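Local structure of ADP-ribose pyrophosphatase (Streptococcus suis, 3O8S) at residues 123-128 / 151-156; 85-90 / 165-170. The protein probably hydrolyses the pyrophosphate linkage of ADP-ribose or a related nucleoside diphosphate derivative, as a member of the Nudix hydrolase family. One frame throughout, in Å; residues are numbered along the deposited sequence.

Interaction 1: residues 123-128 / 151-156; sequences EAQRVV and LCRLLG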
loop_
_atom_site.group_PDB
_atom_site.type_symbol
_atom_site.label_atom_id
_atom_site.label_comp_id
_atom_site.label_asym_id
_atom_site.label_seq_id
_atom_site.Cartn_x
_atom_site.Cartn_y
_atom_site.Cartn_z
ATOM N N GLU A 123 -11.477 -8.409 -10.631
ATOM C CA GLU A 123 -11.776 -7.266 -9.796
ATOM C C GLU A 123 -10.783 -7.262 -8.620
ATOM O O GLU A 123 -10.569 -8.299 -7.990
ATOM C CB GLU A 123 -13.254 -7.215 -9.355
ATOM C CG GLU A 123 -13.846 -8.482 -8.758
ATOM C CD GLU A 123 -15.302 -8.363 -8.339
ATOM O OE1 GLU A 123 -16.117 -7.802 -9.112
ATOM O OE2 GLU A 123 -15.635 -8.860 -7.238
ATOM N N ALA A 124 -10.090 -6.128 -8.424
ATOM C CA ALA A 124 -9.131 -5.915 -7.335
ATOM C C ALA A 124 -9.888 -5.994 -6.027
ATOM O O ALA A 124 -10.955 -5.393 -5.912
ATOM C CB ALA A 124 -8.456 -4.572 -7.497
ATOM N N GLN A 125 -9.399 -6.785 -5.071
ATOM C CA GLN A 125 -10.181 -7.028 -3.878
ATOM C C GLN A 125 -9.523 -6.622 -2.570
ATOM O O GLN A 125 -10.183 -6.052 -1.711
ATOM C CB GLN A 125 -10.481 -8.545 -3.830
ATOM C CG GLN A 125 -11.633 -8.935 -2.943
ATOM C CD GLN A 125 -12.046 -10.360 -3.198
ATOM O OE1 GLN A 125 -12.986 -10.621 -3.935
ATOM N NE2 GLN A 125 -11.371 -11.313 -2.575
ATOM N N ARG A 126 -8.272 -7.015 -2.373
ATOM C CA ARG A 126 -7.634 -6.867 -1.096
ATOM C C ARG A 126 -6.166 -6.622 -1.272
ATOM O O ARG A 126 -5.545 -7.207 -2.158
ATOM C CB ARG A 126 -7.905 -8.181 -0.276
ATOM C CG ARG A 126 -6.894 -8.536 0.856
ATOM C CD ARG A 126 -7.326 -9.810 1.572
ATOM N NE ARG A 126 -8.501 -9.523 2.413
ATOM C CZ ARG A 126 -9.191 -10.420 3.096
ATOM N NH1 ARG A 126 -8.865 -11.706 3.033
ATOM N NH2 ARG A 126 -10.202 -10.043 3.858
ATOM N N VAL A 127 -5.597 -5.775 -0.394
ATOM C CA VAL A 127 -4.159 -5.545 -0.359
ATOM C C VAL A 127 -3.578 -6.662 0.521
ATOM O O VAL A 127 -3.832 -6.707 1.724
ATOM C CB VAL A 127 -3.727 -4.127 0.124
ATOM C CG1 VAL A 127 -2.215 -3.932 -0.074
ATOM C CG2 VAL A 127 -4.503 -3.039 -0.618
ATOM N N VAL A 128 -2.846 -7.582 -0.093
ATOM C CA VAL A 128 -2.211 -8.671 0.659
ATOM C C VAL A 128 -1.055 -8.077 1.494
ATOM O O VAL A 128 -0.903 -8.355 2.690
ATOM C CB VAL A 128 -1.690 -9.814 -0.279
ATOM C CG1 VAL A 128 -0.953 -10.886 0.520
ATOM C CG2 VAL A 128 -2.805 -10.427 -1.137
ATOM N N LEU A 151 -4.930 -9.055 -3.999
ATOM C CA LEU A 151 -5.720 -10.241 -4.220
ATOM C C LEU A 151 -6.866 -9.826 -5.134
ATOM O O LEU A 151 -7.498 -8.804 -4.887
ATOM C CB LEU A 151 -6.185 -10.879 -2.909
ATOM C CG LEU A 151 -7.236 -11.980 -3.013
ATOM C CD1 LEU A 151 -6.598 -13.303 -3.476
ATOM C CD2 LEU A 151 -7.952 -12.158 -1.684
ATOM N N CYS A 152 -7.026 -10.544 -6.256
ATOM C CA CYS A 152 -8.046 -10.278 -7.263
ATOM C C CYS A 152 -8.934 -11.471 -7.396
ATOM O O CYS A 152 -8.505 -12.615 -7.254
ATOM C CB CYS A 152 -7.445 -9.905 -8.617
ATOM S SG CYS A 152 -6.381 -8.434 -8.611
ATOM N N ARG A 153 -10.174 -11.193 -7.720
ATOM C CA ARG A 153 -11.205 -12.160 -7.900
ATOM C C ARG A 153 -11.440 -12.309 -9.405
ATOM O O ARG A 153 -11.616 -11.301 -10.099
ATOM C CB ARG A 153 -12.427 -11.636 -7.142
ATOM C CG ARG A 153 -13.670 -12.451 -7.301
ATOM C CD ARG A 153 -14.795 -11.835 -6.493
ATOM N NE ARG A 153 -15.974 -12.678 -6.596
ATOM C CZ ARG A 153 -16.934 -12.516 -7.493
ATOM N NH1 ARG A 153 -16.921 -11.472 -8.309
ATOM N NH2 ARG A 153 -17.950 -13.363 -7.540
ATOM N N LEU A 154 -11.416 -13.556 -9.907
ATOM C CA LEU A 154 -11.607 -13.839 -11.336
ATOM C C LEU A 154 -13.056 -13.600 -11.785
ATOM O O LEU A 154 -13.981 -14.108 -11.157
ATOM C CB LEU A 154 -11.205 -15.299 -11.662
ATOM C CG LEU A 154 -11.327 -15.745 -13.156
ATOM C CD1 LEU A 154 -10.302 -15.033 -14.054
ATOM C CD2 LEU A 154 -11.185 -17.238 -13.293
ATOM N N LEU A 155 -13.237 -12.878 -12.910
ATOM C CA LEU A 155 -14.544 -12.667 -13.516
ATOM C C LEU A 155 -14.658 -13.596 -14.702
ATOM O O LEU A 155 -15.644 -14.292 -14.813
ATOM C CB LEU A 155 -14.820 -11.200 -13.914
ATOM C CG LEU A 155 -14.737 -10.110 -12.810
ATOM C CD1 LEU A 155 -15.052 -8.752 -13.386
ATOM C CD2 LEU A 155 -15.671 -10.399 -11.609
ATOM N N GLY A 156 -13.618 -13.674 -15.529
ATOM C CA GLY A 156 -13.611 -14.543 -16.708
ATOM C C GLY A 156 -12.462 -14.205 -17.639
ATOM O O GLY A 156 -11.547 -13.475 -17.265
#
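Glu123 and Arg153 pair as an antiparallel hydrogen-bonded couple in the Nudix-fold sheet, where the short strand segments 123-128 and 151-156 run antiparallel at 147°, their axes closing to 4.5 Å. A classic beta bulge interrupts the ladder: Gln125 and Arg126 both face Leu151, whose carbonyl O accepts from Gln125 N (2.8 Å) and, at greater length, from Arg126 N (3.2 Å). The return bond, Leu151 N to Arg126 O, measures 2.7 Å and lies in the carbonyl plane, which restores the ladder beyond the bulge. Leu151 packs beside Arg126 and Gln125, all three side chains pointing the same way, and its CB also meets Val128 CG2. The guanidinium of Arg126 leads away from this strand pair: it bonds to the carbonyl O atoms of Ser198 and Glu199 and forms a salt bridge with Glu202 of the second subunit, tying the strand to the dimer interface. On the other side of the sheet, Cys152 SG rests against Ala124 CA at 3.9 Å. Glu123 and Arg153 lie alongside each other; Arg153 CG stands anti to the backbone N (chi1 175°) and the chain stays extended as far as NE. In their salt bridge Glu123 OE2 stands oblique to the guanidinium and 3.1 Å from Arg153 NH1, the hydrogen bond within it is weak, and the carboxylate and guanidinium planes are 47° apart. Gln125 OE1 approaches near the guanidinium plane, touching Arg153 CD at 3.4 Å.

Interaction 2: residues 85-90 / 165-170; sequences LVQEND and TVASGF. With EDO (1,2-ethanediol), chain C.
An antiparallel strand pair of the Nudix-fold sheet joins Val86 to Ser168 and Leu85 to Gly169, the short strand segments running at 155° to each other. Leu85 and Gly169 form the hydrogen-bonded pair: Leu85 N reaches Gly169 O at 3.0 Å, and Gly169 N returns to Leu85 O. Val86 and Ser168 form the adjoining non-hydrogen-bonded pair, where the CA atoms close to 4.3 Å and two CA-H...O contacts supplement the ladder, Ser168 CA toward Leu85 O and Val86 CA toward Ala167 O. Further along, Gln87 N donates to Ala167 O in a nearly straight N-H...O bond (173°), although the nitrogen stands well above the carbonyl plane. Gln87 O in turn accepts from Val166 N at 2.9 Å, extending the backbone link to the residue preceding Ala167.

Val86 and Thr165 supply the apolar contact on one face. The methyl CG2 of Thr165 lies 3.8 Å from Val86 CB and equally near Val86 CG2. With chi1 at 68°, Thr165 OG1 sits between its own N and carbonyl carbon, where it bonds to Glu117 O, while CG2 is left to meet the valine. On the opposite face the extended Gln87 chain brings OE1 to Ala167 CB and Val166 CG2. Glu88 points away from the partner segment and forms a salt bridge with Lys183. A 1,2-ethanediol, probably from the crystallisation liquor, lies beside strand 167-171 and also bonds to Ala118 O. Its O2 approaches the Phe170 ring obliquely, and its O1 accepts a 2.7 Å hydrogen bond from Ser168 OG.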
loop_
_atom_site.group_PDB
_atom_site.type_symbol
_atom_site.label_atom_id
_atom_site.label_comp_id
_atom_site.label_asym_id
_atom_site.label_seq_id
_atom_site.Cartn_x
_atom_site.Cartn_y
_atom_site.Cartn_z
ATOM N N LEU A 85 -0.368 -17.739 -12.820
ATOM C CA LEU A 85 0.984 -17.271 -13.163
ATOM C C LEU A 85 1.087 -17.092 -14.660
ATOM O O LEU A 85 0.437 -17.818 -15.413
ATOM C CB LEU A 85 2.092 -18.224 -12.654
ATOM C CG LEU A 85 2.145 -18.451 -11.133
ATOM C CD1 LEU A 85 2.973 -19.644 -10.795
ATOM C CD2 LEU A 85 2.603 -17.214 -10.370
ATOM N N VAL A 86 1.870 -16.092 -15.083
ATOM C CA VAL A 86 2.119 -15.788 -16.487
ATOM C C VAL A 86 3.597 -16.027 -16.775
ATOM O O VAL A 86 4.456 -15.751 -15.924
ATOM C CB VAL A 86 1.639 -14.380 -16.932
ATOM C CG1 VAL A 86 0.111 -14.318 -16.990
ATOM C CG2 VAL A 86 2.199 -13.266 -16.043
ATOM N N GLN A 87 3.887 -16.580 -17.954
ATOM C CA GLN A 87 5.251 -16.898 -18.360
ATOM C C GLN A 87 5.787 -15.849 -19.317
ATOM O O GLN A 87 5.087 -15.448 -20.255
ATOM C CB GLN A 87 5.298 -18.281 -19.018
ATOM C CG GLN A 87 6.704 -18.849 -19.176
ATOM C CD GLN A 87 6.716 -20.125 -19.973
ATOM O OE1 GLN A 87 5.930 -20.310 -20.902
ATOM N NE2 GLN A 87 7.614 -21.030 -19.623
ATOM N N GLU A 88 7.060 -15.451 -19.108
ATOM C CA GLU A 88 7.756 -14.473 -19.930
ATOM C C GLU A 88 8.732 -15.160 -20.893
ATOM O O GLU A 88 8.983 -16.358 -20.741
ATOM C CB GLU A 88 8.478 -13.464 -19.033
ATOM C CG GLU A 88 7.542 -12.427 -18.453
ATOM C CD GLU A 88 8.207 -11.509 -17.454
ATOM O OE1 GLU A 88 8.506 -11.971 -16.329
ATOM O OE2 GLU A 88 8.407 -10.318 -17.785
ATOM N N ASN A 89 9.277 -14.402 -21.884
ATOM C CA ASN A 89 10.209 -14.895 -22.925
ATOM C C ASN A 89 11.359 -15.757 -22.364
ATOM O O ASN A 89 11.729 -16.743 -22.997
ATOM C CB ASN A 89 10.809 -13.733 -23.734
ATOM C CG ASN A 89 9.856 -13.035 -24.680
ATOM O OD1 ASN A 89 8.726 -13.473 -24.925
ATOM N ND2 ASN A 89 10.307 -11.926 -25.250
ATOM N N ASP A 90 11.887 -15.403 -21.174
ATOM C CA ASP A 90 12.963 -16.107 -20.476
ATOM C C ASP A 90 12.523 -17.453 -19.818
ATOM O O ASP A 90 13.350 -18.125 -19.202
ATOM C CB ASP A 90 13.585 -15.184 -19.420
ATOM C CG ASP A 90 12.582 -14.475 -18.525
ATOM O OD1 ASP A 90 11.868 -13.577 -19.027
ATOM O OD2 ASP A 90 12.557 -14.772 -17.318
ATOM N N THR A 165 3.747 -11.453 -22.409
ATOM C CA THR A 165 3.795 -12.836 -21.914
ATOM C C THR A 165 3.495 -13.814 -23.029
ATOM O O THR A 165 2.973 -13.414 -24.076
ATOM C CB THR A 165 2.829 -13.027 -20.718
ATOM O OG1 THR A 165 1.473 -12.925 -21.160
ATOM C CG2 THR A 165 3.114 -12.076 -19.580
ATOM N N VAL A 166 3.822 -15.106 -22.804
ATOM C CA VAL A 166 3.715 -16.146 -23.846
ATOM C C VAL A 166 2.803 -17.329 -23.437
ATOM O O VAL A 166 2.408 -18.106 -24.301
ATOM C CB VAL A 166 5.134 -16.635 -24.292
ATOM C CG1 VAL A 166 5.880 -15.528 -25.032
ATOM C CG2 VAL A 166 5.973 -17.141 -23.111
ATOM N N ALA A 167 2.447 -17.435 -22.136
ATOM C CA ALA A 167 1.558 -18.467 -21.569
ATOM C C ALA A 167 1.080 -18.064 -20.171
ATOM O O ALA A 167 1.596 -17.111 -19.582
ATOM C CB ALA A 167 2.269 -19.817 -21.511
ATOM N N SER A 168 0.083 -18.795 -19.656
ATOM C CA SER A 168 -0.521 -18.614 -18.338
ATOM C C SER A 168 -1.130 -19.935 -17.866
ATOM O O SER A 168 -1.384 -20.823 -18.671
ATOM C CB SER A 168 -1.581 -17.520 -18.372
ATOM O OG SER A 168 -2.688 -17.986 -19.122
ATOM N N GLY A 169 -1.319 -20.069 -16.570
ATOM C CA GLY A 169 -1.878 -21.287 -16.012
ATOM C C GLY A 169 -2.149 -21.173 -14.534
ATOM O O GLY A 169 -1.646 -20.257 -13.879
ATOM N N PHE A 170 -2.969 -22.089 -14.007
ATOM C CA PHE A 170 -3.241 -22.159 -12.577
ATOM C C PHE A 170 -2.343 -23.227 -12.003
ATOM O O PHE A 170 -2.307 -24.359 -12.504
ATOM C CB PHE A 170 -4.717 -22.408 -12.278
ATOM C CG PHE A 170 -5.549 -21.172 -12.498
ATOM C CD1 PHE A 170 -5.663 -20.203 -11.500
ATOM C CD2 PHE A 170 -6.232 -20.977 -13.697
ATOM C CE1 PHE A 170 -6.431 -19.059 -11.704
ATOM C CE2 PHE A 170 -7.013 -19.834 -13.891
ATOM C CZ PHE A 170 -7.113 -18.886 -12.891
HETATM C C1 EDO C . -5.939 -17.728 -18.794
HETATM O O1 EDO C . -4.948 -16.822 -18.240
HETATM C C2 EDO C . -6.620 -18.653 -17.787
HETATM O O2 EDO C . -5.740 -19.722 -17.430
#

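In the fold
From the N-terminal end of the modelled chain, strand 70-79 leads into strand 82-87, which meets its partner of interaction 2 only at strand 167-171; 74 residues lie between segments 85-90 and 165-170. Inside that loop lie strand 93-99, helix 106-118 and then strand 120-132, which interaction 1 pairs with strand 145-157, with 22 residues between segments 123-128 and 151-156. Interaction 1 is therefore nested within interaction 2, and the two do not cross. Strand 70-79 connects them within one mixed sheet, pairing in parallel with 145-157 and antiparallel with 82-87. The contact centres are 19 Å apart and the nearest atoms about 4 Å, without touching.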